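Local coordinates for protein paenibacillus xanthan lyase (Paenibacillus, PDB 6F2P) that probably cleaves terminal mannose residues from the side chains of the polysaccharide xanthan by beta-elimination, and binds several calcium ions, at residues D688-V693 against K746-L751; V950-N955 against D1032-V1037; A788-G793 against R824-T829; N401-H406 against S581-S586; D4-L9 against L184-A189. All coordinates share one frame; numbering follows the deposited sequence.

Contact 1 of 5, residues D688-V693 against K746-L751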
# COMPACT_ATOMS: atom_id res chain seq x y z
N ASP A 688 23.73 14.86 -6.42
CA ASP A 688 22.75 13.93 -6.99
C ASP A 688 21.30 14.31 -6.75
O ASP A 688 20.97 15.19 -5.95
CB ASP A 688 23.01 12.51 -6.50
CG ASP A 688 23.13 12.41 -4.99
OD1 ASP A 688 22.23 12.89 -4.28
OD2 ASP A 688 24.14 11.86 -4.51
N PHE A 689 20.42 13.60 -7.45
CA PHE A 689 19.00 13.85 -7.37
C PHE A 689 18.29 12.51 -7.38
O PHE A 689 18.44 11.73 -8.33
CB PHE A 689 18.55 14.68 -8.56
CG PHE A 689 17.24 15.34 -8.37
CD1 PHE A 689 16.06 14.62 -8.49
CD2 PHE A 689 17.16 16.69 -8.09
CE1 PHE A 689 14.84 15.23 -8.31
CE2 PHE A 689 15.95 17.31 -7.90
CZ PHE A 689 14.78 16.58 -8.02
N GLU A 690 17.53 12.23 -6.33
CA GLU A 690 16.85 10.95 -6.22
C GLU A 690 15.33 11.12 -6.25
O GLU A 690 14.78 12.06 -5.67
CB GLU A 690 17.29 10.22 -4.97
CG GLU A 690 16.56 8.92 -4.74
CD GLU A 690 16.95 8.25 -3.44
OE1 GLU A 690 17.68 8.87 -2.64
OE2 GLU A 690 16.51 7.11 -3.23
N ILE A 691 14.66 10.21 -6.94
CA ILE A 691 13.20 10.24 -7.02
C ILE A 691 12.58 8.90 -6.62
O ILE A 691 13.03 7.83 -7.05
CB ILE A 691 12.74 10.60 -8.43
CG1 ILE A 691 13.30 11.96 -8.84
CG2 ILE A 691 11.22 10.60 -8.51
CD1 ILE A 691 14.18 11.92 -10.05
N SER A 692 11.55 8.95 -5.79
CA SER A 692 10.82 7.75 -5.40
C SER A 692 9.40 7.83 -5.92
O SER A 692 8.72 8.84 -5.74
CB SER A 692 10.82 7.60 -3.88
OG SER A 692 10.23 6.37 -3.50
N VAL A 693 8.94 6.77 -6.59
CA VAL A 693 7.61 6.75 -7.19
C VAL A 693 6.82 5.51 -6.79
O VAL A 693 7.38 4.42 -6.69
CB VAL A 693 7.70 6.76 -8.72
CG1 VAL A 693 6.32 6.98 -9.34
CG2 VAL A 693 8.66 7.82 -9.17
N LYS A 746 12.68 3.50 -7.01
CA LYS A 746 13.61 4.62 -6.86
C LYS A 746 14.65 4.71 -7.98
O LYS A 746 15.09 3.70 -8.53
CB LYS A 746 14.32 4.56 -5.50
CG LYS A 746 13.43 4.93 -4.32
CD LYS A 746 14.13 4.61 -3.00
CE LYS A 746 13.28 5.01 -1.78
NZ LYS A 746 11.91 4.44 -1.83
N VAL A 747 15.04 5.94 -8.30
CA VAL A 747 16.12 6.20 -9.24
C VAL A 747 16.94 7.38 -8.74
O VAL A 747 16.39 8.36 -8.23
CB VAL A 747 15.58 6.46 -10.67
CG1 VAL A 747 14.68 7.69 -10.71
CG2 VAL A 747 16.72 6.62 -11.67
N LYS A 748 18.26 7.29 -8.84
CA LYS A 748 19.13 8.36 -8.39
C LYS A 748 20.06 8.81 -9.52
O LYS A 748 20.87 8.04 -10.04
CB LYS A 748 19.94 7.95 -7.15
CG LYS A 748 20.91 9.03 -6.66
CD LYS A 748 21.20 8.91 -5.17
CE LYS A 748 21.79 7.55 -4.81
NZ LYS A 748 22.27 7.47 -3.39
N PHE A 749 19.90 10.08 -9.90
CA PHE A 749 20.67 10.65 -10.99
C PHE A 749 21.89 11.40 -10.48
O PHE A 749 21.90 11.92 -9.37
CB PHE A 749 19.78 11.61 -11.77
CG PHE A 749 18.75 10.94 -12.62
CD1 PHE A 749 19.06 10.49 -13.89
CD2 PHE A 749 17.45 10.76 -12.15
CE1 PHE A 749 18.11 9.87 -14.69
CE2 PHE A 749 16.49 10.14 -12.94
CZ PHE A 749 16.81 9.70 -14.21
N SER A 750 22.94 11.45 -11.30
CA SER A 750 24.10 12.27 -10.97
C SER A 750 23.91 13.68 -11.51
O SER A 750 23.32 13.88 -12.57
CB SER A 750 25.37 11.64 -11.55
OG SER A 750 25.29 11.54 -12.97
N LEU A 751 24.40 14.68 -10.77
CA LEU A 751 24.26 16.06 -11.20
C LEU A 751 25.60 16.69 -11.58
O LEU A 751 25.64 17.78 -12.15
CB LEU A 751 23.59 16.90 -10.11
CG LEU A 751 22.14 16.57 -9.78
CD1 LEU A 751 21.59 17.56 -8.76
CD2 LEU A 751 21.28 16.57 -11.03
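Phe749 CG and Ile691 CG1 both stand beside the backbone N, anti to the carbonyl carbon (chi1 -73° and -59°), and this brings Ile691 CD1 to the edge of the phenyl ring, 4.1 Å from Phe749 CD2. Phe689 has CG anti to its own backbone N (chi1 -162°), so its ring leads away from 746-751 while its CB stays 4.1 Å from Leu751 CD2. The backbones fix this register. Phe689 and Phe749 are a hydrogen-bonded antiparallel pair, with Phe749 N 2.7 Å from Phe689 O, and Ile691 and Val747 form the next, in which Ile691 N meets Val747 O at 2.8 Å, nearly along the C=O axis. Bulky apolar residues suit this buried face, where Phe733 of strand 731-736 packs against Ile691, Val747 and Phe749. On the other face Glu690 and Lys746 cross obliquely, the carboxylate oxygen Glu690 OE2 lying 3.5 Å from the methylene Lys746 CD. Lys746 bends at its end, and its ammonium forms a salt bridge with Asp461, while Ser692 OG hydrogen-bonds with Thr460 and Asp461 O. Two neighbouring strands with one apolar and one polar face belong to the seven-stranded antiparallel sheet of the C-terminal beta-sandwich of family 8 polysaccharide lyases.

Contact 2 of 5, residues V950-N955 against D1032-V1037. With CA (calcium ion), chain G.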
# COMPACT_ATOMS: atom_id res chain seq x y z
N VAL A 950 16.95 28.60 -55.77
CA VAL A 950 16.07 28.47 -54.61
C VAL A 950 16.21 27.06 -54.04
O VAL A 950 15.92 26.08 -54.73
CB VAL A 950 14.59 28.73 -54.99
CG1 VAL A 950 13.68 28.47 -53.80
CG2 VAL A 950 14.40 30.15 -55.50
N THR A 951 16.66 26.95 -52.79
CA THR A 951 16.93 25.64 -52.18
C THR A 951 15.96 25.26 -51.06
O THR A 951 16.02 25.80 -49.95
CB THR A 951 18.38 25.56 -51.63
OG1 THR A 951 19.31 25.76 -52.70
CG2 THR A 951 18.64 24.21 -50.99
N PHE A 952 15.07 24.30 -51.34
CA PHE A 952 14.14 23.78 -50.34
C PHE A 952 14.81 22.69 -49.49
O PHE A 952 15.06 21.59 -49.97
CB PHE A 952 12.91 23.16 -51.02
CG PHE A 952 12.13 24.11 -51.88
CD1 PHE A 952 12.44 24.27 -53.22
CD2 PHE A 952 11.06 24.82 -51.36
CE1 PHE A 952 11.71 25.14 -54.03
CE2 PHE A 952 10.32 25.70 -52.16
CZ PHE A 952 10.65 25.85 -53.50
N THR A 953 15.09 23.00 -48.23
CA THR A 953 15.64 22.00 -47.31
C THR A 953 14.59 21.53 -46.31
O THR A 953 14.32 22.21 -45.32
CB THR A 953 16.88 22.54 -46.55
OG1 THR A 953 17.83 23.07 -47.49
CG2 THR A 953 17.54 21.43 -45.73
N PRO A 954 13.99 20.35 -46.55
CA PRO A 954 12.98 19.79 -45.65
C PRO A 954 13.59 19.18 -44.40
O PRO A 954 14.77 18.80 -44.40
CB PRO A 954 12.35 18.68 -46.49
CG PRO A 954 13.45 18.23 -47.37
CD PRO A 954 14.22 19.48 -47.72
N ASN A 955 12.80 19.09 -43.34
CA ASN A 955 13.20 18.40 -42.13
C ASN A 955 12.61 16.99 -42.14
O ASN A 955 11.43 16.80 -41.85
CB ASN A 955 12.73 19.17 -40.89
CG ASN A 955 13.41 18.71 -39.62
OD1 ASN A 955 13.98 17.62 -39.56
ND2 ASN A 955 13.35 19.54 -38.59
N ASP A 1032 8.04 27.29 -56.23
CA ASP A 1032 6.80 27.26 -55.45
C ASP A 1032 6.90 26.37 -54.20
O ASP A 1032 7.17 26.86 -53.10
CB ASP A 1032 5.63 26.84 -56.34
CG ASP A 1032 4.28 27.00 -55.66
OD1 ASP A 1032 4.17 27.82 -54.72
OD2 ASP A 1032 3.32 26.32 -56.09
N ALA A 1033 6.68 25.07 -54.38
CA ALA A 1033 6.70 24.14 -53.25
C ALA A 1033 7.13 22.70 -53.60
O ALA A 1033 6.91 22.21 -54.71
CB ALA A 1033 5.34 24.13 -52.55
N VAL A 1034 7.76 22.04 -52.62
CA VAL A 1034 8.11 20.63 -52.71
C VAL A 1034 7.40 19.83 -51.61
O VAL A 1034 6.99 20.39 -50.59
CB VAL A 1034 9.63 20.41 -52.60
CG1 VAL A 1034 10.36 21.27 -53.62
CG2 VAL A 1034 10.11 20.74 -51.20
N LYS A 1035 7.27 18.53 -51.82
CA LYS A 1035 6.65 17.65 -50.81
C LYS A 1035 7.27 16.26 -50.83
O LYS A 1035 7.25 15.57 -51.84
CB LYS A 1035 5.13 17.55 -51.00
CG LYS A 1035 4.45 16.69 -49.95
CD LYS A 1035 2.93 16.83 -49.97
CE LYS A 1035 2.31 16.18 -51.19
NZ LYS A 1035 0.82 16.06 -51.06
N LEU A 1036 7.82 15.86 -49.69
CA LEU A 1036 8.34 14.51 -49.54
C LEU A 1036 7.26 13.63 -48.92
O LEU A 1036 6.66 13.98 -47.90
CB LEU A 1036 9.61 14.51 -48.67
CG LEU A 1036 10.96 14.80 -49.35
CD1 LEU A 1036 10.93 16.12 -50.10
CD2 LEU A 1036 12.08 14.80 -48.33
N VAL A 1037 7.00 12.50 -49.56
CA VAL A 1037 6.03 11.56 -49.03
C VAL A 1037 6.70 10.22 -48.80
O VAL A 1037 7.26 9.63 -49.73
CB VAL A 1037 4.85 11.36 -49.98
CG1 VAL A 1037 3.78 10.52 -49.31
CG2 VAL A 1037 4.30 12.71 -50.42
CA CA G . 4.02 29.24 -52.66
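Asp1032 OD1 is gripped by one calcium ion at 2.5 Å, and that ion has six ligand atoms, OD1 among them; Asp910, Asn911, Tyr933 and Asp936 complete the protein's share of the site. The contact lies inside the beta-sandwich of the Golvesin C-terminal domain and spans its two sheets: strand 949-952 belongs to one, strand 1030-1039 to the other, and no hydrogen bond joins 950-955 to 1032-1037. Asp1032 has CG anti to its backbone N (chi1 -171°) and its CB directed away from 950-955, so the carboxylate serves the metal while the carbonyl faces the core. Phe952 CE2 meets Asp1032 O at 3.5 Å, the oxygen lying near the ring plane at its edge, where the C-H groups carry a slight positive charge. Val1034 works on a face of the same ring: its CG1 stands 3.6 Å above the plane, displaced toward the rim, in a CH-pi contact, while CG2 rests 3.7 Å from Phe952 CB. A flat, wide ring thus suits a place where one residue touches a methyl on its face and a carbonyl at its edge; an alanine here takes away the ring and both these contacts, which would probably loosen the packing beside the calcium-binding residue. Further along, the Pro954 ring and the Leu1036 side chain cross at about a right angle, with Pro954 CG 3.8 Å from Leu1036 CD2.

Contact 3 of 5, residues A788-G793 against R824-T829. With CA (calcium ion), chain C.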
# COMPACT_ATOMS: atom_id res chain seq x y z
N ALA A 788 3.74 -22.33 -33.89
CA ALA A 788 4.97 -21.94 -34.60
C ALA A 788 4.73 -20.94 -35.72
O ALA A 788 5.67 -20.33 -36.22
CB ALA A 788 5.69 -23.15 -35.14
N ASN A 789 3.47 -20.78 -36.12
CA ASN A 789 3.12 -19.80 -37.15
C ASN A 789 2.82 -18.42 -36.59
O ASN A 789 2.57 -17.48 -37.34
CB ASN A 789 1.89 -20.27 -37.93
CG ASN A 789 2.12 -21.56 -38.67
OD1 ASN A 789 1.27 -22.46 -38.63
ND2 ASN A 789 3.26 -21.67 -39.35
N ALA A 790 2.83 -18.30 -35.26
CA ALA A 790 2.49 -17.04 -34.62
C ALA A 790 3.74 -16.29 -34.22
O ALA A 790 4.79 -16.88 -33.92
CB ALA A 790 1.63 -17.29 -33.41
N SER A 791 3.62 -14.96 -34.24
CA SER A 791 4.67 -14.08 -33.76
C SER A 791 5.01 -14.41 -32.31
O SER A 791 4.13 -14.43 -31.44
CB SER A 791 4.19 -12.64 -33.86
OG SER A 791 5.27 -11.72 -33.77
N GLY A 792 6.28 -14.70 -32.05
CA GLY A 792 6.72 -15.06 -30.72
C GLY A 792 6.38 -16.50 -30.37
O GLY A 792 6.62 -16.95 -29.24
N GLY A 793 5.80 -17.21 -31.32
CA GLY A 793 5.45 -18.61 -31.13
C GLY A 793 4.25 -18.79 -30.22
O GLY A 793 3.96 -19.90 -29.78
N ARG A 824 -2.41 -8.79 -35.79
CA ARG A 824 -2.20 -10.05 -36.50
C ARG A 824 -3.06 -11.12 -35.84
O ARG A 824 -2.92 -11.38 -34.65
CB ARG A 824 -0.73 -10.46 -36.51
CG ARG A 824 -0.42 -11.67 -37.37
CD ARG A 824 1.08 -11.96 -37.40
NE ARG A 824 1.48 -12.65 -38.63
CZ ARG A 824 1.82 -13.93 -38.70
NH1 ARG A 824 1.82 -14.69 -37.61
NH2 ARG A 824 2.18 -14.46 -39.86
N ILE A 825 -3.95 -11.71 -36.63
CA ILE A 825 -4.92 -12.66 -36.13
C ILE A 825 -4.65 -14.05 -36.71
O ILE A 825 -4.49 -14.19 -37.93
CB ILE A 825 -6.35 -12.23 -36.52
CG1 ILE A 825 -6.66 -10.81 -36.00
CG2 ILE A 825 -7.38 -13.27 -36.07
CD1 ILE A 825 -6.40 -10.61 -34.53
N MET A 826 -4.58 -15.07 -35.85
CA MET A 826 -4.44 -16.44 -36.33
C MET A 826 -5.81 -16.99 -36.73
O MET A 826 -6.84 -16.64 -36.14
CB MET A 826 -3.81 -17.32 -35.26
CG MET A 826 -2.49 -16.80 -34.74
SD MET A 826 -1.22 -16.88 -36.01
CE MET A 826 -1.00 -15.14 -36.32
N LYS A 827 -5.83 -17.86 -37.74
CA LYS A 827 -7.08 -18.47 -38.19
C LYS A 827 -7.62 -19.40 -37.11
O LYS A 827 -6.88 -20.17 -36.50
CB LYS A 827 -6.88 -19.24 -39.50
CG LYS A 827 -8.17 -19.85 -40.06
CD LYS A 827 -7.89 -20.65 -41.33
CE LYS A 827 -9.13 -21.40 -41.82
NZ LYS A 827 -8.77 -22.29 -42.95
N SER A 828 -8.92 -19.32 -36.89
CA SER A 828 -9.59 -20.17 -35.92
C SER A 828 -11.02 -20.34 -36.39
O SER A 828 -11.65 -19.37 -36.83
CB SER A 828 -9.55 -19.52 -34.54
OG SER A 828 -10.35 -20.21 -33.59
N THR A 829 -11.54 -21.56 -36.31
CA THR A 829 -12.91 -21.82 -36.75
C THR A 829 -13.90 -21.12 -35.82
O THR A 829 -15.09 -21.00 -36.14
CB THR A 829 -13.20 -23.33 -36.85
OG1 THR A 829 -12.79 -23.98 -35.65
CG2 THR A 829 -12.44 -23.94 -38.03
CA CA C . 2.35 -13.53 -30.33
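Arg824, Met826 and Asn789 give the most surface to this contact. The arginine chain runs extended from CG to NE, with CG anti to the backbone N (chi1 -173°), and so carries its guanidinium to the loop 788-793. There NH1 donates to Asn789 O at 2.9 Å, with an N-H...O angle of 167° and the oxygen in the guanidinium plane. Asn789 contributes through its backbone, since the end of its side chain leads away. The same NH1 forms a salt bridge with Asp894, a calcium ligand, which makes Arg824 a second-shell residue that holds both the loop and the carboxylate. An alanine in place of Arg824 removes both ties and would probably leave the loop and Asp894 less firmly placed. Ser791 O binds the same calcium ion at 2.3 Å. Met826 folds back through bends at chi2 and chi3, and its SD lies 3.9 Å from Ala790 CB; a small methyl against a soft, flexible thioether makes an easy apolar fit. The loop turns round Ser791 and Gly792, closed by a hydrogen bond from Gly793 N to Ala790 O at 2.8 Å. It joins strand 783-786 to strand 794-798, while strand 817-826, which bears Arg824 and Met826, is paired with strands 857-867 and 891-900.

Contact 4 of 5, residues N401-H406 against S581-S586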
# COMPACT_ATOMS: atom_id res chain seq x y z
N ASN A 401 -16.39 -2.71 19.13
CA ASN A 401 -15.92 -1.55 18.38
C ASN A 401 -17.09 -0.76 17.79
O ASN A 401 -17.08 -0.39 16.62
CB ASN A 401 -14.95 -1.99 17.29
CG ASN A 401 -14.08 -0.86 16.78
OD1 ASN A 401 -13.87 0.13 17.49
ND2 ASN A 401 -13.57 -0.99 15.56
N ASN A 402 -18.11 -0.52 18.61
CA ASN A 402 -19.36 0.06 18.13
C ASN A 402 -19.23 1.50 17.70
O ASN A 402 -19.95 1.95 16.82
CB ASN A 402 -20.47 -0.08 19.17
CG ASN A 402 -20.72 -1.51 19.58
OD1 ASN A 402 -20.58 -2.43 18.78
ND2 ASN A 402 -21.10 -1.70 20.83
N LYS A 403 -18.30 2.23 18.33
CA LYS A 403 -18.09 3.64 18.01
C LYS A 403 -16.85 3.88 17.12
O LYS A 403 -16.27 4.97 17.13
CB LYS A 403 -17.98 4.46 19.29
CG LYS A 403 -19.27 4.56 20.09
CD LYS A 403 -18.98 4.69 21.57
CE LYS A 403 -18.84 6.13 22.01
NZ LYS A 403 -18.56 6.24 23.48
N GLY A 404 -16.45 2.88 16.35
CA GLY A 404 -15.24 2.99 15.57
C GLY A 404 -15.43 3.66 14.22
O GLY A 404 -14.54 3.61 13.37
N TRP A 405 -16.59 4.31 14.05
CA TRP A 405 -17.03 4.90 12.78
C TRP A 405 -15.94 5.56 11.93
O TRP A 405 -15.87 5.34 10.73
CB TRP A 405 -18.15 5.92 13.03
CG TRP A 405 -19.26 5.40 13.91
CD1 TRP A 405 -20.10 4.36 13.64
CD2 TRP A 405 -19.64 5.91 15.20
NE1 TRP A 405 -20.99 4.19 14.68
CE2 TRP A 405 -20.73 5.13 15.64
CE3 TRP A 405 -19.18 6.95 16.01
CZ2 TRP A 405 -21.35 5.36 16.86
CZ3 TRP A 405 -19.80 7.17 17.22
CH2 TRP A 405 -20.87 6.38 17.63
N HIS A 406 -15.10 6.38 12.57
CA HIS A 406 -14.15 7.20 11.84
C HIS A 406 -12.69 6.80 12.07
O HIS A 406 -11.78 7.55 11.72
CB HIS A 406 -14.37 8.68 12.20
CG HIS A 406 -15.78 9.14 12.02
ND1 HIS A 406 -16.40 9.17 10.79
CD2 HIS A 406 -16.70 9.56 12.92
CE1 HIS A 406 -17.64 9.61 10.94
NE2 HIS A 406 -17.84 9.85 12.22
N SER A 581 -18.88 0.21 27.67
CA SER A 581 -20.08 -0.46 27.18
C SER A 581 -20.55 0.11 25.86
O SER A 581 -21.08 -0.62 25.02
CB SER A 581 -21.20 -0.36 28.21
OG SER A 581 -20.99 -1.31 29.24
N SER A 582 -20.35 1.41 25.69
CA SER A 582 -20.67 2.09 24.44
C SER A 582 -19.83 1.55 23.29
O SER A 582 -20.30 1.47 22.15
CB SER A 582 -20.42 3.59 24.59
OG SER A 582 -21.20 4.13 25.64
N LEU A 583 -18.59 1.17 23.57
CA LEU A 583 -17.72 0.67 22.52
C LEU A 583 -17.87 -0.83 22.35
O LEU A 583 -17.78 -1.35 21.23
CB LEU A 583 -16.25 1.00 22.80
CG LEU A 583 -15.83 2.47 22.69
CD1 LEU A 583 -16.16 3.24 23.97
CD2 LEU A 583 -14.34 2.54 22.37
N ASN A 584 -18.10 -1.51 23.47
CA ASN A 584 -18.15 -2.97 23.48
C ASN A 584 -19.18 -3.50 24.44
O ASN A 584 -19.04 -3.34 25.65
CB ASN A 584 -16.77 -3.54 23.84
CG ASN A 584 -16.60 -4.97 23.39
OD1 ASN A 584 -17.54 -5.76 23.44
ND2 ASN A 584 -15.41 -5.31 22.93
N SER A 585 -20.22 -4.13 23.91
CA SER A 585 -21.28 -4.66 24.77
C SER A 585 -21.43 -6.15 24.56
O SER A 585 -22.48 -6.72 24.86
CB SER A 585 -22.60 -3.93 24.52
OG SER A 585 -22.98 -3.99 23.16
N SER A 586 -20.39 -6.78 24.03
CA SER A 586 -20.34 -8.24 23.95
C SER A 586 -20.31 -8.80 25.36
O SER A 586 -19.95 -8.09 26.32
CB SER A 586 -19.11 -8.71 23.17
OG SER A 586 -17.94 -8.58 23.96
O HOH W 1 -22.58 -1.11 22.96
O HOH W 2 -20.99 7.37 24.67
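Lys403 and Leu583 cross at about a right angle, the lysine's methylene chain passing over the leucine with Lys403 CD 4.0 Å from Leu583 CD1. The lysine starts with CG beside its backbone N (chi1 -68°); this and an anti chi2 lay CD 3.5 Å from Ser582 CB, and the bend at chi3 then turns CE and NZ. Its long aliphatic part thus packs on carbon while NZ donates a hydrogen bond to a water 2.9 Å away, which is weakly bonded in turn to Ser582 OG. Asn402 points its CB toward the loop 581-586 and lies against the peptide there, with Asn402 CB 3.4 Å from Ser582 O. Its backbone supplies the firm bond: Asn402 N meets Leu583 O at 2.8 Å, nearly straight (171°) and on a lone pair of the carbonyl. These are two loops of the super-sandwich domain of family 8 polysaccharide lyases, one folded as a type I beta turn from Asn401 to Gly404, the other holding an Asx turn in which Asn584 OD1 accepts from both Ser586 N and Ser586 OG. Asn402 ND2 gives weak bonds to Ala399 O and to a second water, which donates to Ser581 O at 2.6 Å and also meets Ser585 OG. A short amide suits this place because it can lie on the peptide and still bind a water. Lys403 CA stands over one face of the Trp405 ring, which also stacks with Tyr433.

Contact 5 of 5, residues D4-L9 against L184-A189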
# COMPACT_ATOMS: atom_id res chain seq x y z
N ASP A 4 11.10 -40.76 27.64
CA ASP A 4 11.94 -39.68 28.13
C ASP A 4 12.01 -38.43 27.25
O ASP A 4 12.19 -37.34 27.77
CB ASP A 4 13.32 -40.18 28.56
CG ASP A 4 13.33 -40.70 29.98
OD1 ASP A 4 13.49 -39.88 30.92
OD2 ASP A 4 13.16 -41.92 30.17
N GLU A 5 11.84 -38.56 25.94
CA GLU A 5 11.83 -37.34 25.13
C GLU A 5 10.55 -36.57 25.38
O GLU A 5 10.54 -35.34 25.48
CB GLU A 5 12.01 -37.61 23.63
CG GLU A 5 12.16 -36.31 22.84
CD GLU A 5 12.60 -36.51 21.40
OE1 GLU A 5 12.90 -37.66 21.01
OE2 GLU A 5 12.65 -35.50 20.66
N PHE A 6 9.46 -37.32 25.51
CA PHE A 6 8.19 -36.74 25.93
C PHE A 6 8.30 -36.15 27.33
O PHE A 6 7.84 -35.03 27.56
CB PHE A 6 7.12 -37.81 25.89
CG PHE A 6 6.89 -38.38 24.52
CD1 PHE A 6 6.41 -37.59 23.50
CD2 PHE A 6 7.15 -39.71 24.26
CE1 PHE A 6 6.18 -38.12 22.24
CE2 PHE A 6 6.93 -40.25 23.01
CZ PHE A 6 6.45 -39.45 22.00
N ASP A 7 8.91 -36.89 28.25
CA ASP A 7 9.10 -36.40 29.61
C ASP A 7 9.84 -35.07 29.61
O ASP A 7 9.52 -34.17 30.38
CB ASP A 7 9.87 -37.41 30.48
CG ASP A 7 9.11 -38.71 30.69
OD1 ASP A 7 7.86 -38.67 30.82
OD2 ASP A 7 9.75 -39.79 30.70
N THR A 8 10.82 -34.95 28.72
CA THR A 8 11.65 -33.75 28.66
C THR A 8 10.84 -32.55 28.18
O THR A 8 10.94 -31.45 28.74
CB THR A 8 12.85 -33.95 27.74
OG1 THR A 8 13.70 -34.96 28.29
CG2 THR A 8 13.64 -32.68 27.63
N LEU A 9 10.06 -32.77 27.13
CA LEU A 9 9.21 -31.73 26.57
C LEU A 9 8.15 -31.33 27.58
O LEU A 9 7.97 -30.14 27.84
CB LEU A 9 8.55 -32.20 25.27
CG LEU A 9 9.49 -32.41 24.08
CD1 LEU A 9 8.70 -32.86 22.85
CD2 LEU A 9 10.25 -31.13 23.79
N LEU A 184 1.70 -35.09 25.95
CA LEU A 184 1.16 -35.65 27.17
C LEU A 184 0.81 -37.12 27.01
O LEU A 184 0.99 -37.91 27.94
CB LEU A 184 -0.08 -34.87 27.62
CG LEU A 184 0.17 -33.41 28.00
CD1 LEU A 184 -1.14 -32.76 28.38
CD2 LEU A 184 1.19 -33.31 29.13
N ASN A 185 0.31 -37.49 25.83
CA ASN A 185 -0.11 -38.87 25.58
C ASN A 185 1.00 -39.72 24.96
O ASN A 185 0.76 -40.88 24.58
CB ASN A 185 -1.34 -38.91 24.68
CG ASN A 185 -2.06 -40.23 24.76
OD1 ASN A 185 -2.15 -40.83 25.83
ND2 ASN A 185 -2.56 -40.72 23.62
N LYS A 186 2.20 -39.16 24.87
CA LYS A 186 3.36 -39.85 24.33
C LYS A 186 3.09 -40.48 22.96
O LYS A 186 3.33 -41.66 22.73
CB LYS A 186 3.89 -40.88 25.35
CG LYS A 186 4.25 -40.23 26.68
CD LYS A 186 5.21 -41.04 27.54
CE LYS A 186 5.64 -40.20 28.75
NZ LYS A 186 6.74 -40.78 29.58
N ASP A 187 2.58 -39.65 22.05
CA ASP A 187 2.12 -40.10 20.75
C ASP A 187 2.88 -39.29 19.67
O ASP A 187 2.41 -38.24 19.23
CB ASP A 187 0.62 -39.84 20.66
CG ASP A 187 -0.01 -40.36 19.38
OD1 ASP A 187 0.73 -40.72 18.44
OD2 ASP A 187 -1.26 -40.39 19.31
N SER A 188 4.04 -39.79 19.25
CA SER A 188 4.88 -39.09 18.27
C SER A 188 4.12 -38.63 17.02
O SER A 188 4.28 -37.49 16.58
CB SER A 188 6.08 -39.95 17.85
OG SER A 188 5.65 -41.19 17.32
N ALA A 189 3.30 -39.52 16.46
CA ALA A 189 2.52 -39.18 15.28
C ALA A 189 1.64 -37.95 15.53
O ALA A 189 1.52 -37.07 14.67
CB ALA A 189 1.68 -40.36 14.84
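The ring of Phe6 lies flat against the backbone of Lys186: Lys186 CA stands 3.6 Å above its centre, only 3° off the ring normal, in a CH-pi contact. Lys186 CB follows at 3.6 Å from Phe6 CD2. From there the lysine chain runs extended past Phe6 CB and brings NZ to Asp7 OD1 at 2.7 Å, a salt bridge that reaches the oxygen from above the carboxylate plane. A long aliphatic chain with a charged tip suits both partners: Phe6 points at the turn, and Asp7, the next residue round the helix, swings its carboxylate to the lysine tip. Ser188 CB touches the far end of the ring, 4.2 Å from Phe6 CZ. The shape of the partner comes from a Schellman motif: Lys186, with positive phi (52°), is the C-prime residue that closes helix 168-184, and the chain turns at once into helix 188-197, for which Asp187 is the N-cap. This turn joins two helices of the N-terminal alpha-helical domain, and here it packs against helix 4-18. In the second shell, Asp7 OD1 has a further salt bridge from Arg10 and Lys186 NZ a hydrogen bond to Ala3 O; paired with two cations, the carboxylate would probably stay ionised. Trp249 meets the Phe6 ring, and Tyr158 OH bonds to Asp187 OD2, which probably helps to hold the side chain that caps, weakly, Arg190 N.

Overall arrangement
Along the chain the contacts close in the order 5, 4, 1, 3, 2, each one finishing before the next begins. Contact 5 joins helices of the alpha-helical region, contact 4 loops of the super-sandwich domain, contact 1 neighbouring strands of the following sandwich, and contacts 3 and 2 belong to two later, calcium-binding beta regions. None touches another: between centres, contacts 1 and 2 are about 44 Å apart, contacts 4 and 5 about 45 Å, and contacts 2 and 5, the farthest pair, about 95 Å. The contacts are thus local to successive regions of an elongated, multi-domain enzyme.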